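Local coordinates for putative flagellar protein FliS (Parabacteroides merdae ATCC 43184, PDB 4YOK), which is of unknown function but belongs to the DUF3823 family, pairing a prealbumin-like (transthyretin-type) domain with a second beta domain, at residues R15-G20 with E93-V98; G64-T69 with V86-H91. All coordinates share one frame; numbering follows the deposited sequence.

Interaction 1: R15-G20 with E93-V98; sequences RVTYQG and EVNLEV
Thr-17 and Glu-97 meet on one face of a parallel strand pair in the mixed sheet of the prealbumin-like N-terminal domain, where the segments 15-18 and 93-97 run at 44° to each other. Backbone groups are matched in turn: Leu-96 N gives to Arg-15 O, Leu-96 O takes Thr-17 N at 2.9 Å, and Thr-17 O takes Val-98 N. Beyond the paired strands, the Glu-97 carboxylate binds the turn. Its chain is bent at chi2 (-72°), which swings CD back toward residues 17-20. OE1 receives Gln-19 N through its syn lone pair at 2.9 Å, while OE2 accepts twice, from Thr-17 OG1 at 2.7 Å and Gly-20 N at 3.0 Å, the two donors lying on opposite faces of the carboxylate plane. Three donors thus fix its rotation. An alanine in place of Glu-97 removes the acceptor of the Thr-17 hydroxyl and of the amides of Gln-19 and Gly-20, and the turn would probably be less firmly held. On the other face, Val-16 CG1 packs on Val-98 CG2 at 3.7 Å. At the strand's earlier end a water accepts from Arg-15 NE and donates to Val-94 O, which also takes Arg-15 N at 3.3 Å. The Thr-17 hydroxyl, having donated to Glu-97, accepts from Asn-95 ND2 at 2.9 Å, with OG1 only 3° out of the Asn-95 amide plane.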
loop_
_atom_site.group_PDB
_atom_site.type_symbol
_atom_site.label_atom_id
_atom_site.label_comp_id
_atom_site.label_asym_id
_atom_site.label_seq_id
_atom_site.Cartn_x
_atom_site.Cartn_y
_atom_site.Cartn_z
ATOM N N ARG A 15 -3.995 -10.956 -2.633
ATOM C CA ARG A 15 -3.026 -9.870 -2.784
ATOM C C ARG A 15 -3.437 -8.981 -3.928
ATOM O O ARG A 15 -3.884 -9.484 -4.966
ATOM C CB ARG A 15 -1.615 -10.431 -3.117
ATOM C CG ARG A 15 -0.792 -10.989 -1.977
ATOM C CD ARG A 15 0.385 -11.780 -2.525
ATOM N NE ARG A 15 -0.111 -12.873 -3.363
ATOM C CZ ARG A 15 0.587 -13.511 -4.295
ATOM N NH1 ARG A 15 1.866 -13.211 -4.504
ATOM N NH2 ARG A 15 0.018 -14.461 -5.015
ATOM N N VAL A 16 -3.208 -7.684 -3.784
ATOM C CA VAL A 16 -3.320 -6.719 -4.878
ATOM C C VAL A 16 -1.926 -6.692 -5.516
ATOM O O VAL A 16 -0.933 -6.526 -4.800
ATOM C CB VAL A 16 -3.779 -5.331 -4.383
ATOM C CG1 VAL A 16 -3.783 -4.326 -5.530
ATOM C CG2 VAL A 16 -5.163 -5.424 -3.752
ATOM N N THR A 17 -1.839 -6.850 -6.837
ATOM C CA THR A 17 -0.536 -6.934 -7.498
ATOM C C THR A 17 -0.421 -6.070 -8.758
ATOM O O THR A 17 -1.411 -5.618 -9.317
ATOM C CB THR A 17 -0.268 -8.406 -7.937
ATOM O OG1 THR A 17 -1.310 -8.822 -8.836
ATOM C CG2 THR A 17 -0.128 -9.395 -6.744
ATOM N N TYR A 18 0.813 -5.884 -9.210
ATOM C CA TYR A 18 1.113 -5.291 -10.500
ATOM C C TYR A 18 2.171 -6.174 -11.157
ATOM O O TYR A 18 3.245 -6.307 -10.596
ATOM C CB TYR A 18 1.582 -3.829 -10.413
ATOM C CG TYR A 18 2.008 -3.275 -11.762
ATOM C CD1 TYR A 18 1.123 -3.239 -12.837
ATOM C CD2 TYR A 18 3.319 -2.867 -11.985
ATOM C CE1 TYR A 18 1.510 -2.726 -14.076
ATOM C CE2 TYR A 18 3.727 -2.383 -13.231
ATOM C CZ TYR A 18 2.823 -2.324 -14.273
ATOM O OH TYR A 18 3.234 -1.878 -15.506
ATOM N N GLN A 19 1.851 -6.775 -12.295
ATOM C CA GLN A 19 2.722 -7.712 -13.029
ATOM C C GLN A 19 3.139 -8.854 -12.096
ATOM O O GLN A 19 4.303 -9.254 -12.079
ATOM C CB GLN A 19 3.950 -6.969 -13.621
ATOM C CG GLN A 19 3.528 -5.921 -14.635
ATOM C CD GLN A 19 4.691 -5.311 -15.375
ATOM O OE1 GLN A 19 5.780 -5.089 -14.827
ATOM N NE2 GLN A 19 4.446 -4.951 -16.621
ATOM N N GLY A 20 2.185 -9.309 -11.277
ATOM C CA GLY A 20 2.391 -10.390 -10.324
ATOM C C GLY A 20 3.052 -10.056 -8.998
ATOM O O GLY A 20 3.089 -10.930 -8.124
ATOM N N GLU A 93 -6.906 -18.984 -2.704
ATOM C CA GLU A 93 -6.027 -17.818 -2.841
ATOM C C GLU A 93 -6.193 -17.200 -4.220
ATOM O O GLU A 93 -6.279 -17.918 -5.216
ATOM C CB GLU A 93 -4.553 -18.186 -2.592
ATOM C CG GLU A 93 -4.266 -18.718 -1.197
ATOM C CD GLU A 93 -2.905 -19.345 -0.974
ATOM O OE1 GLU A 93 -2.041 -19.257 -1.877
ATOM O OE2 GLU A 93 -2.702 -19.935 0.112
ATOM N N VAL A 94 -6.227 -15.869 -4.276
ATOM C CA VAL A 94 -6.405 -15.135 -5.519
ATOM C C VAL A 94 -5.501 -13.881 -5.528
ATOM O O VAL A 94 -4.978 -13.477 -4.490
ATOM C CB VAL A 94 -7.924 -14.771 -5.660
ATOM C CG1 VAL A 94 -8.380 -13.741 -4.605
ATOM C CG2 VAL A 94 -8.256 -14.292 -7.063
ATOM N N ASN A 95 -5.283 -13.312 -6.714
ATOM C CA ASN A 95 -4.623 -12.025 -6.802
ATOM C C ASN A 95 -5.523 -11.092 -7.613
ATOM O O ASN A 95 -6.360 -11.553 -8.393
ATOM C CB ASN A 95 -3.192 -12.084 -7.350
ATOM C CG ASN A 95 -3.121 -12.326 -8.836
ATOM O OD1 ASN A 95 -3.624 -13.323 -9.330
ATOM N ND2 ASN A 95 -2.497 -11.417 -9.569
ATOM N N LEU A 96 -5.354 -9.795 -7.420
ATOM C CA LEU A 96 -6.108 -8.815 -8.189
ATOM C C LEU A 96 -5.126 -7.845 -8.823
ATOM O O LEU A 96 -4.398 -7.182 -8.102
ATOM C CB LEU A 96 -7.144 -8.090 -7.297
ATOM C CG LEU A 96 -7.910 -6.935 -7.958
ATOM C CD1 LEU A 96 -8.859 -7.455 -9.051
ATOM C CD2 LEU A 96 -8.642 -6.087 -6.908
ATOM N N GLU A 97 -5.072 -7.817 -10.173
ATOM C CA GLU A 97 -4.174 -6.944 -10.951
ATOM C C GLU A 97 -4.761 -5.559 -11.098
ATOM O O GLU A 97 -5.932 -5.397 -11.474
ATOM C CB GLU A 97 -3.912 -7.512 -12.369
ATOM C CG GLU A 97 -2.797 -8.531 -12.449
ATOM C CD GLU A 97 -1.384 -7.989 -12.303
ATOM O OE1 GLU A 97 -0.977 -7.087 -13.074
ATOM O OE2 GLU A 97 -0.660 -8.522 -11.438
ATOM N N VAL A 98 -3.950 -4.549 -10.770
ATOM C CA VAL A 98 -4.327 -3.134 -10.904
ATOM C C VAL A 98 -3.240 -2.394 -11.708
ATOM O O VAL A 98 -2.193 -2.983 -12.018
ATOM C CB VAL A 98 -4.568 -2.482 -9.524
ATOM C CG1 VAL A 98 -5.708 -3.195 -8.771
ATOM C CG2 VAL A 98 -3.264 -2.430 -8.689
HETATM O O HOH W 1 -2.470 -14.337 -3.700
#

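Interaction 2: G64-T69 with V86-H91; sequences GEYRLT and VNLKGH
Tyr-66 and Leu-88 lean together on the inner face of this strand pair, ring atom CE2 lying 4.1 Å from methyl CD2 as the two side chains cross obliquely. The ring hydroxyl of Tyr-66 bonds to Phe-62 O. Next along the same face, Val-86 fits between two neighbours: its CB sits 4.1 Å from Tyr-66 CB, and its CG2 branch reaches Leu-68 CB at 4.0 Å. Gly-64 faces Leu-88 across the pair, and Leu-88 CB comes within 3.4 Å of Gly-64 O. At the backbone angles of Gly-64 a CB would jam against the carbonyl oxygen of the residue before it. The strands are neighbours in the antiparallel four-stranded sheet of the prealbumin-like domain, with 83-88 at its edge, and the segments 64-69 and 86-88 run at 150°. Gly-64 with Leu-88 and Tyr-66 with Val-86 form hydrogen-bonded pairs; in the latter, Tyr-66 N to Val-86 O and Val-86 N to Tyr-66 O both measure 2.8 Å. Leu-12 touches Val-86 and Leu-88, while Leu-61 touches Tyr-66 and Leu-88, so residues of the facing sheet cover these bumps. On the reverse, exposed face, Glu-65 and Asn-87 form the non-hydrogen-bonded pair and run alongside each other in the same direction, the carboxylate turned 61° from the amide. Asn-87 ND2 donates to the anti side of Glu-65 OE2 at 2.8 Å, the nitrogen standing 28° out of the carboxylate plane.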
loop_
_atom_site.group_PDB
_atom_site.type_symbol
_atom_site.label_atom_id
_atom_site.label_comp_id
_atom_site.label_asym_id
_atom_site.label_seq_id
_atom_site.Cartn_x
_atom_site.Cartn_y
_atom_site.Cartn_z
ATOM N N GLY A 64 -18.870 -20.062 -1.957
ATOM C CA GLY A 64 -19.653 -19.600 -3.092
ATOM C C GLY A 64 -18.815 -18.830 -4.086
ATOM O O GLY A 64 -17.590 -18.747 -3.950
ATOM N N GLU A 65 -19.491 -18.262 -5.092
ATOM C CA GLU A 65 -18.868 -17.494 -6.163
ATOM C C GLU A 65 -18.924 -16.011 -5.832
ATOM O O GLU A 65 -19.973 -15.496 -5.446
ATOM C CB GLU A 65 -19.562 -17.789 -7.502
ATOM C CG GLU A 65 -18.787 -17.270 -8.700
ATOM C CD GLU A 65 -19.152 -17.938 -10.009
ATOM O OE1 GLU A 65 -20.180 -17.548 -10.609
ATOM O OE2 GLU A 65 -18.407 -18.849 -10.436
ATOM N N TYR A 66 -17.779 -15.340 -5.961
ATOM C CA TYR A 66 -17.639 -13.915 -5.655
ATOM C C TYR A 66 -16.930 -13.163 -6.742
ATOM O O TYR A 66 -16.139 -13.744 -7.499
ATOM C CB TYR A 66 -16.815 -13.720 -4.367
ATOM C CG TYR A 66 -17.473 -14.217 -3.107
ATOM C CD1 TYR A 66 -18.307 -13.391 -2.360
ATOM C CD2 TYR A 66 -17.229 -15.504 -2.632
ATOM C CE1 TYR A 66 -18.902 -13.839 -1.183
ATOM C CE2 TYR A 66 -17.832 -15.969 -1.464
ATOM C CZ TYR A 66 -18.673 -15.136 -0.746
ATOM O OH TYR A 66 -19.262 -15.586 0.411
ATOM N N ARG A 67 -17.177 -11.848 -6.774
ATOM C CA ARG A 67 -16.490 -10.936 -7.683
ATOM C C ARG A 67 -15.715 -9.938 -6.829
ATOM O O ARG A 67 -16.304 -9.129 -6.105
ATOM C CB ARG A 67 -17.443 -10.242 -8.676
ATOM C CG ARG A 67 -16.693 -9.453 -9.760
ATOM C CD ARG A 67 -17.614 -8.919 -10.844
ATOM N NE ARG A 67 -18.190 -7.622 -10.478
ATOM C CZ ARG A 67 -19.412 -7.448 -9.980
ATOM N NH1 ARG A 67 -20.215 -8.490 -9.788
ATOM N NH2 ARG A 67 -19.842 -6.230 -9.678
ATOM N N LEU A 68 -14.367 -10.057 -6.861
ATOM C CA LEU A 68 -13.464 -9.208 -6.090
ATOM C C LEU A 68 -13.072 -7.983 -6.919
ATOM O O LEU A 68 -12.529 -8.142 -8.025
ATOM C CB LEU A 68 -12.236 -10.017 -5.676
ATOM C CG LEU A 68 -11.153 -9.263 -4.900
ATOM C CD1 LEU A 68 -11.656 -8.814 -3.511
ATOM C CD2 LEU A 68 -9.932 -10.141 -4.770
ATOM N N THR A 69 -13.363 -6.758 -6.400
ATOM C CA THR A 69 -13.046 -5.546 -7.162
ATOM C C THR A 69 -12.447 -4.446 -6.291
ATOM O O THR A 69 -12.530 -4.495 -5.061
ATOM C CB THR A 69 -14.308 -5.039 -7.916
ATOM O OG1 THR A 69 -13.948 -4.009 -8.831
ATOM C CG2 THR A 69 -15.387 -4.526 -6.990
ATOM N N VAL A 86 -13.808 -15.086 -8.149
ATOM C CA VAL A 86 -13.356 -15.970 -7.075
ATOM C C VAL A 86 -14.369 -17.109 -6.894
ATOM O O VAL A 86 -15.540 -16.841 -6.625
ATOM C CB VAL A 86 -13.201 -15.159 -5.732
ATOM C CG1 VAL A 86 -12.855 -16.073 -4.557
ATOM C CG2 VAL A 86 -12.178 -14.038 -5.846
ATOM N N ASN A 87 -13.916 -18.361 -6.983
ATOM C CA ASN A 87 -14.776 -19.505 -6.687
ATOM C C ASN A 87 -14.272 -20.070 -5.370
ATOM O O ASN A 87 -13.245 -20.747 -5.345
ATOM C CB ASN A 87 -14.798 -20.526 -7.833
ATOM C CG ASN A 87 -15.873 -20.223 -8.852
ATOM O OD1 ASN A 87 -15.592 -19.842 -9.996
ATOM N ND2 ASN A 87 -17.134 -20.359 -8.454
ATOM N N LEU A 88 -14.913 -19.653 -4.253
ATOM C CA LEU A 88 -14.492 -20.035 -2.916
ATOM C C LEU A 88 -15.093 -21.374 -2.516
ATOM O O LEU A 88 -16.297 -21.479 -2.306
ATOM C CB LEU A 88 -14.855 -18.955 -1.878
ATOM C CG LEU A 88 -14.409 -19.195 -0.430
ATOM C CD1 LEU A 88 -12.886 -19.180 -0.294
ATOM C CD2 LEU A 88 -15.000 -18.140 0.489
ATOM N N LYS A 89 -14.224 -22.381 -2.391
ATOM C CA LYS A 89 -14.541 -23.749 -1.970
ATOM C C LYS A 89 -13.272 -24.260 -1.307
ATOM O O LYS A 89 -12.258 -24.463 -1.988
ATOM C CB LYS A 89 -15.012 -24.609 -3.169
ATOM C CG LYS A 89 -15.113 -26.124 -2.904
ATOM C CD LYS A 89 -16.186 -26.516 -1.875
ATOM C CE LYS A 89 -16.091 -27.971 -1.469
ATOM N NZ LYS A 89 -14.916 -28.245 -0.594
ATOM N N GLY A 90 -13.292 -24.331 0.026
ATOM C CA GLY A 90 -12.106 -24.690 0.797
ATOM C C GLY A 90 -11.152 -23.514 0.793
ATOM O O GLY A 90 -11.477 -22.469 0.217
ATOM N N HIS A 91 -9.987 -23.642 1.441
ATOM C CA HIS A 91 -8.991 -22.564 1.470
ATOM C C HIS A 91 -8.666 -22.151 0.020
ATOM O O HIS A 91 -8.309 -23.014 -0.788
ATOM C CB HIS A 91 -7.735 -23.042 2.214
ATOM C CG HIS A 91 -6.757 -21.951 2.505
ATOM N ND1 HIS A 91 -6.747 -21.299 3.721
ATOM C CD2 HIS A 91 -5.792 -21.424 1.720
ATOM C CE1 HIS A 91 -5.773 -20.408 3.643
ATOM N NE2 HIS A 91 -5.178 -20.442 2.454
#

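Both interactions lie in the N-terminal, prealbumin-like domain, with centres 15 Å apart, but they belong to different sheets: interaction 1 to the mixed sheet through strands 9-18 and 92-97, interaction 2 to the antiparallel sheet through strands 64-70 and 83-88. Along the chain, interaction 2 falls wholly between the two segments that interaction 1 brings together; strand 83-88 is the last before 92-97, and the short connection at 89-91 carries the chain from one sheet to the other. The sheets pack face to face where Val-94 CG1 lies 3.9 Å from Leu-68 CD2 and 4.0 Å from Val-86 CG2, evidence that the two pairings share one apolar interior, as expected of a prealbumin-like sandwich.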